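Local coordinates for protein 4-hydroxybenzoyl-CoA thioesterase (Bacillus halodurans, PDB 5WH9) that probably hydrolyses the thioester bond of aromatic acyl-coenzyme A substrates such as gentisyl-CoA, as a hotdog-fold thioesterase, at residues Y26-W29 with M30-C34; P67-F70 with A71-V74. All coordinates share one frame; numbering follows the deposited sequence.

Contact 1 (Y26-W29 with M30-C34)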
ATOM      1  N   TYR B  26      -4.382   0.035   9.801  1.00  9.48           N
ATOM      2  CA  TYR B  26      -4.486  -0.591  11.111  1.00 12.65           C
ATOM      3  C   TYR B  26      -4.514  -2.124  10.970  1.00 11.56           C
ATOM      4  O   TYR B  26      -4.034  -2.851  11.843  1.00 10.87           O
ATOM      5  CB  TYR B  26      -5.734  -0.114  11.850  1.00 12.62           C
ATOM      6  CG  TYR B  26      -5.686   1.310  12.337  1.00 15.10           C
ATOM      7  CD1 TYR B  26      -5.901   2.361  11.469  1.00 16.40           C
ATOM      8  CD2 TYR B  26      -5.467   1.606  13.682  1.00 16.69           C
ATOM      9  CE1 TYR B  26      -5.871   3.668  11.900  1.00 16.21           C
ATOM     10  CE2 TYR B  26      -5.443   2.916  14.135  1.00 13.65           C
ATOM     11  CZ  TYR B  26      -5.643   3.948  13.228  1.00 20.09           C
ATOM     12  OH  TYR B  26      -5.638   5.275  13.642  1.00 19.91           O
ATOM     13  N   TYR B  27      -5.091  -2.612   9.875  1.00  7.34           N
ATOM     14  CA  TYR B  27      -5.152  -4.056   9.621  1.00  9.39           C
ATOM     15  C   TYR B  27      -3.796  -4.596   9.195  1.00 10.98           C
ATOM     16  O   TYR B  27      -3.423  -5.698   9.586  1.00 13.86           O
ATOM     17  CB  TYR B  27      -6.248  -4.375   8.594  1.00 10.08           C
ATOM     18  CG  TYR B  27      -7.600  -3.901   9.085  1.00  8.60           C
ATOM     19  CD1 TYR B  27      -8.376  -4.714   9.904  1.00  8.14           C
ATOM     20  CD2 TYR B  27      -8.073  -2.623   8.789  1.00  9.06           C
ATOM     21  CE1 TYR B  27      -9.605  -4.291  10.390  1.00  7.27           C
ATOM     22  CE2 TYR B  27      -9.313  -2.171   9.297  1.00  8.68           C
ATOM     23  CZ  TYR B  27     -10.064  -3.028  10.098  1.00  5.60           C
ATOM     24  OH  TYR B  27     -11.302  -2.643  10.587  1.00 12.49           O
ATOM     25  N   LYS B  28      -3.068  -3.804   8.406  1.00 12.14           N
ATOM     26  CA  LYS B  28      -1.693  -4.095   8.021  1.00 13.17           C
ATOM     27  C   LYS B  28      -0.858  -4.251   9.292  1.00 16.09           C
ATOM     28  O   LYS B  28      -0.074  -5.196   9.437  1.00 11.84           O
ATOM     29  CB  LYS B  28      -1.167  -2.944   7.130  1.00 16.21           C
ATOM     30  CG  LYS B  28       0.337  -2.861   6.830  1.00 16.30           C
ATOM     31  CD  LYS B  28       0.737  -1.376   6.561  1.00 24.21           C
ATOM     32  CE  LYS B  28       2.070  -1.175   5.808  1.00 38.48           C
ATOM     33  NZ  LYS B  28       3.363  -1.582   6.503  1.00 30.17           N
ATOM     34  N   TRP B  29      -1.049  -3.332  10.231  1.00 12.28           N
ATOM     35  CA  TRP B  29      -0.256  -3.369  11.452  1.00 13.79           C
ATOM     36  C   TRP B  29      -0.632  -4.566  12.315  1.00 12.03           C
ATOM     37  O   TRP B  29       0.249  -5.164  12.924  1.00 11.72           O
ATOM     38  CB  TRP B  29      -0.372  -2.056  12.232  1.00 13.70           C
ATOM     39  CG  TRP B  29       0.324  -0.919  11.562  1.00 11.29           C
ATOM     40  CD1 TRP B  29       1.542  -0.949  10.945  1.00 13.09           C
ATOM     41  CD2 TRP B  29      -0.159   0.423  11.434  1.00 11.86           C
ATOM     42  NE1 TRP B  29       1.840   0.291  10.440  1.00 14.65           N
ATOM     43  CE2 TRP B  29       0.810   1.149  10.727  1.00 10.89           C
ATOM     44  CE3 TRP B  29      -1.327   1.078  11.844  1.00 11.48           C
ATOM     45  CZ2 TRP B  29       0.656   2.504  10.433  1.00  9.20           C
ATOM     46  CZ3 TRP B  29      -1.476   2.400  11.551  1.00  9.58           C
ATOM     47  CH2 TRP B  29      -0.495   3.104  10.851  1.00 11.04           C
ATOM     48  N   MET B  30      -1.917  -4.930  12.360  1.00 14.80           N
ATOM     49  CA  MET B  30      -2.323  -6.141  13.071  1.00 15.16           C
ATOM     50  C   MET B  30      -1.746  -7.370  12.406  1.00 18.14           C
ATOM     51  O   MET B  30      -1.256  -8.288  13.072  1.00 19.36           O
ATOM     52  CB  MET B  30      -3.837  -6.278  13.146  1.00 17.34           C
ATOM     53  CG  MET B  30      -4.455  -5.372  14.182  1.00 15.09           C
ATOM     54  SD  MET B  30      -6.231  -5.624  14.385  1.00 24.82           S
ATOM     55  CE  MET B  30      -6.791  -5.422  12.694  1.00 14.29           C
ATOM     56  N   ASP B  31      -1.778  -7.393  11.085  1.00 14.69           N
ATOM     57  CA  ASP B  31      -1.148  -8.507  10.403  1.00 13.92           C
ATOM     58  C   ASP B  31       0.331  -8.597  10.825  1.00 14.81           C
ATOM     59  O   ASP B  31       0.843  -9.685  11.107  1.00 15.61           O
ATOM     60  CB  ASP B  31      -1.286  -8.365   8.896  1.00 13.09           C
ATOM     61  CG  ASP B  31      -0.788  -9.575   8.164  1.00 14.17           C
ATOM     62  OD1 ASP B  31      -1.552 -10.546   8.016  1.00 20.20           O
ATOM     63  OD2 ASP B  31       0.375  -9.564   7.738  1.00 17.46           O
ATOM     64  N   GLU B  32       1.012  -7.456  10.889  1.00  9.92           N
ATOM     65  CA  GLU B  32       2.411  -7.458  11.295  1.00 12.17           C
ATOM     66  C   GLU B  32       2.559  -7.889  12.752  1.00 11.71           C
ATOM     67  O   GLU B  32       3.453  -8.655  13.091  1.00  8.92           O
ATOM     68  CB  GLU B  32       3.037  -6.083  11.095  1.00  9.63           C
ATOM     69  CG  GLU B  32       2.925  -5.605   9.672  1.00 13.82           C
ATOM     70  CD  GLU B  32       3.487  -4.206   9.451  1.00 11.10           C
ATOM     71  OE1 GLU B  32       4.131  -3.637  10.367  1.00 12.41           O
ATOM     72  OE2 GLU B  32       3.270  -3.678   8.351  1.00  9.67           O
ATOM     73  N   ALA B  33       1.683  -7.402  13.616  1.00 16.90           N
ATOM     74  CA  ALA B  33       1.753  -7.813  15.008  1.00 17.13           C
ATOM     75  C   ALA B  33       1.585  -9.321  15.103  1.00 19.66           C
ATOM     76  O   ALA B  33       2.336  -9.976  15.822  1.00 15.85           O
ATOM     77  CB  ALA B  33       0.711  -7.110  15.837  1.00 17.55           C
ATOM     78  N   CYS B  34       0.607  -9.865  14.372  1.00 17.88           N
ATOM     79  CA  CYS B  34       0.344 -11.302  14.390  1.00 16.28           C
ATOM     80  C   CYS B  34       1.581 -12.118  14.066  1.00 17.55           C
ATOM     81  O   CYS B  34       1.882 -13.080  14.761  1.00 19.57           O
ATOM     82  CB  CYS B  34      -0.765 -11.677  13.409  1.00 20.26           C
ATOM     83  SG  CYS B  34      -0.909 -13.482  13.150  1.00 23.61           S
TER
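Lys28 and Glu32, one helical turn apart, form a salt bridge in which Lys28 NZ meets Glu32 OE2 at 2.8 Å, nearly along the C-O axis of that oxygen. With its first torsion near 180° (chi1 167°), the Lys28 chain leaves extended, and a bend at chi4 brings NZ to the carboxylate. Glu32 OE1 is held by the hydroxyl of Tyr6 and lies in the plane of the Trp29 indole at its edge, 3.8 Å from Trp29 CD1, with the carboxylate turned 89° from the ring. A glutamine here, without the charge, would probably leave the Lys28 ammonium without its countercharge and freer to turn.

The backbone bonds are those of an alpha helix: Met30 N to Tyr26 O, Asp31 N to Tyr27 O, Glu32 N to Lys28 O and Ala33 N to Trp29 O. Helix 25-40 is the central helix of the hotdog fold, around which the antiparallel sheet curls. The residues turned to the sheet are accordingly mostly apolar or aromatic: the Trp29 ring stacks with Phe8, while the small Ala33 lets the helix lie close to Ile76 and Thr78.

Apolar contact is made by Tyr27 and Met30, which point the same way. The Met30 chain bends at chi3 (-54°) and brings its terminal CE obliquely to the tyrosine ring, 3.3 Å from Tyr27 CD1. The Tyr27 ring also stacks on Tyr27 of the second subunit.

Contact 2 (P67-F70 with A71-V74)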
ATOM      1  N   PRO B  67      -7.072   9.481  16.550  1.00 36.71           N
ATOM      2  CA  PRO B  67      -6.245   9.463  15.332  1.00 35.23           C
ATOM      3  C   PRO B  67      -4.738   9.202  15.515  1.00 33.21           C
ATOM      4  O   PRO B  67      -4.140   9.658  16.491  1.00 36.52           O
ATOM      5  CB  PRO B  67      -6.461  10.863  14.749  1.00 38.75           C
ATOM      6  CG  PRO B  67      -6.777  11.712  15.933  1.00 44.94           C
ATOM      7  CD  PRO B  67      -7.556  10.835  16.871  1.00 40.41           C
ATOM      8  N   LEU B  68      -4.146   8.485  14.559  1.00 23.84           N
ATOM      9  CA  LEU B  68      -2.707   8.379  14.396  1.00 18.55           C
ATOM     10  C   LEU B  68      -2.317   9.314  13.258  1.00 19.24           C
ATOM     11  O   LEU B  68      -3.052   9.459  12.285  1.00 11.93           O
ATOM     12  CB  LEU B  68      -2.313   6.944  14.068  1.00 16.80           C
ATOM     13  CG  LEU B  68      -2.559   5.872  15.133  1.00 19.63           C
ATOM     14  CD1 LEU B  68      -2.261   4.457  14.637  1.00 21.91           C
ATOM     15  CD2 LEU B  68      -1.771   6.178  16.409  1.00 16.98           C
ATOM     16  N   LEU B  69      -1.240   9.770  13.716  1.00 31.07           N
ATOM     17  CA  LEU B  69      -0.693  10.842  12.901  1.00 25.74           C
ATOM     18  C   LEU B  69       0.697  10.471  12.421  1.00 28.33           C
ATOM     19  O   LEU B  69       1.336   9.579  12.975  1.00 31.49           O
ATOM     20  CB  LEU B  69      -0.643  12.145  13.688  1.00 28.06           C
ATOM     21  CG  LEU B  69      -1.921  12.704  14.317  1.00 31.02           C
ATOM     22  CD1 LEU B  69      -1.583  13.946  15.159  1.00 29.85           C
ATOM     23  CD2 LEU B  69      -2.954  13.047  13.262  1.00 25.83           C
ATOM     24  N   PHE B  70       1.156  11.154  11.382  1.00 20.42           N
ATOM     25  CA  PHE B  70       2.504  10.937  10.875  1.00 21.45           C
ATOM     26  C   PHE B  70       3.563  11.068  11.976  1.00 18.89           C
ATOM     27  O   PHE B  70       3.589  12.042  12.732  1.00 22.19           O
ATOM     28  CB  PHE B  70       2.785  11.890   9.709  1.00 19.23           C
ATOM     29  CG  PHE B  70       4.217  11.899   9.257  1.00 18.43           C
ATOM     30  CD1 PHE B  70       4.936  10.728   9.156  1.00 19.45           C
ATOM     31  CD2 PHE B  70       4.842  13.092   8.931  1.00 20.49           C
ATOM     32  CE1 PHE B  70       6.249  10.747   8.737  1.00 20.30           C
ATOM     33  CE2 PHE B  70       6.141  13.114   8.517  1.00 17.76           C
ATOM     34  CZ  PHE B  70       6.848  11.948   8.415  1.00 20.73           C
ATOM     35  N   ALA B  71       4.407  10.042  12.069  1.00 21.83           N
ATOM     36  CA  ALA B  71       5.563   9.993  12.977  1.00 19.63           C
ATOM     37  C   ALA B  71       5.207   9.517  14.366  1.00 16.15           C
ATOM     38  O   ALA B  71       6.081   9.369  15.211  1.00 19.23           O
ATOM     39  CB  ALA B  71       6.325  11.333  13.033  1.00 15.96           C
ATOM     40  N   ASP B  72       3.930   9.262  14.609  1.00 16.94           N
ATOM     41  CA  ASP B  72       3.544   8.692  15.890  1.00 17.34           C
ATOM     42  C   ASP B  72       4.341   7.421  16.158  1.00 15.96           C
ATOM     43  O   ASP B  72       4.577   6.635  15.239  1.00 13.81           O
ATOM     44  CB  ASP B  72       2.050   8.392  15.938  1.00 18.93           C
ATOM     45  CG  ASP B  72       1.242   9.593  16.325  1.00 22.13           C
ATOM     46  OD1 ASP B  72       1.875  10.598  16.721  1.00 20.24           O
ATOM     47  OD2 ASP B  72      -0.008   9.533  16.239  1.00 21.05           O
ATOM     48  N   HIS B  73       4.795   7.264  17.401  1.00 18.13           N
ATOM     49  CA  HIS B  73       5.366   6.004  17.867  1.00 22.88           C
ATOM     50  C   HIS B  73       4.198   5.221  18.431  1.00 20.29           C
ATOM     51  O   HIS B  73       3.365   5.780  19.144  1.00 16.02           O
ATOM     52  CB  HIS B  73       6.380   6.226  18.988  1.00 19.53           C
ATOM     53  CG  HIS B  73       7.548   7.075  18.596  1.00 32.66           C
ATOM     54  ND1 HIS B  73       8.818   6.561  18.437  1.00 39.43           N
ATOM     55  CD2 HIS B  73       7.644   8.404  18.353  1.00 31.65           C
ATOM     56  CE1 HIS B  73       9.645   7.538  18.107  1.00 43.58           C
ATOM     57  NE2 HIS B  73       8.957   8.665  18.047  1.00 40.66           N
ATOM     58  N   VAL B  74       4.125   3.934  18.123  1.00 11.83           N
ATOM     59  CA  VAL B  74       2.964   3.161  18.525  1.00 14.47           C
ATOM     60  C   VAL B  74       3.449   1.782  18.822  1.00 10.04           C
ATOM     61  O   VAL B  74       4.478   1.349  18.295  1.00 16.78           O
ATOM     62  CB  VAL B  74       1.889   3.102  17.372  1.00 13.91           C
ATOM     63  CG1 VAL B  74       0.557   2.591  17.886  1.00 15.02           C
ATOM     64  CG2 VAL B  74       1.698   4.465  16.741  1.00  9.55           C
TER
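A type II beta turn from Leu69 to Asp72 reverses the chain just ahead of strand 73-80, and the side chain of its last residue, Asp72, ties back to its first. The turn is closed by Asp72 N, which donates to Leu69 O at 3.1 Å. In return, the Asp72 carboxylate reaches back across the open end of the turn: OD2 accepts the N-H of Leu69 at 2.8 Å from Leu69 N, with an angle of 157° at the hydrogen, the donor standing above the carboxylate plane. Asp72 and Leu69 are thus joined twice. With CG beside its own backbone N (chi1 -85°), Asp72 turns its short acid back toward Leu69, a reach for which aspartate is well sized. OD2 also forms a salt bridge with Lys96, whose NZ is hydrogen-bonded to Pro67 O as well; the lysine charge is likely to favour the ionised acid.

At the corner, Ala71 takes the positive phi (85°) of the third position of a type II turn, a place that usually goes to glycine; alanine adds the least possible side chain, a CB lying close to Phe70 O. That CB lies over one face of the Phe70 ring, offset toward the rim and 4.2 Å from Phe70 CD1. The branched tips of Leu68 and Val74 meet, Leu68 CD2 to Val74 CG2 at 3.9 Å, as suits two buried aliphatic residues.

Phe70 meets Phe12 of its own chain edge-to-face and, outward, the ring of His35 of the third subunit. Behind the turn, Leu68 faces helix 25-40, and Val74 pairs through its backbone with Phe8 of strand 6-9.

In the fold
Contact 1 comes first along the chain, on helix 25-40; contact 2 follows, in the end of the connection from strand 57-64 and the first residues of strand 73-80. Their centres are about 15 Å apart, contact 1 close to the middle of the chain and contact 2 about 17 Å from it. They nevertheless touch: Tyr26 OH lies 3.5 Å from Leu68 CG, and Trp29 CZ3 3.8 Å from Leu68 CD1. The aromatic start of the central helix therefore abuts the turn that leads into one of the strands wrapped around it, and strand 6-9 is a neighbour of both. Each also reaches the third subunit, linking helix and turn to the four-chain assembly.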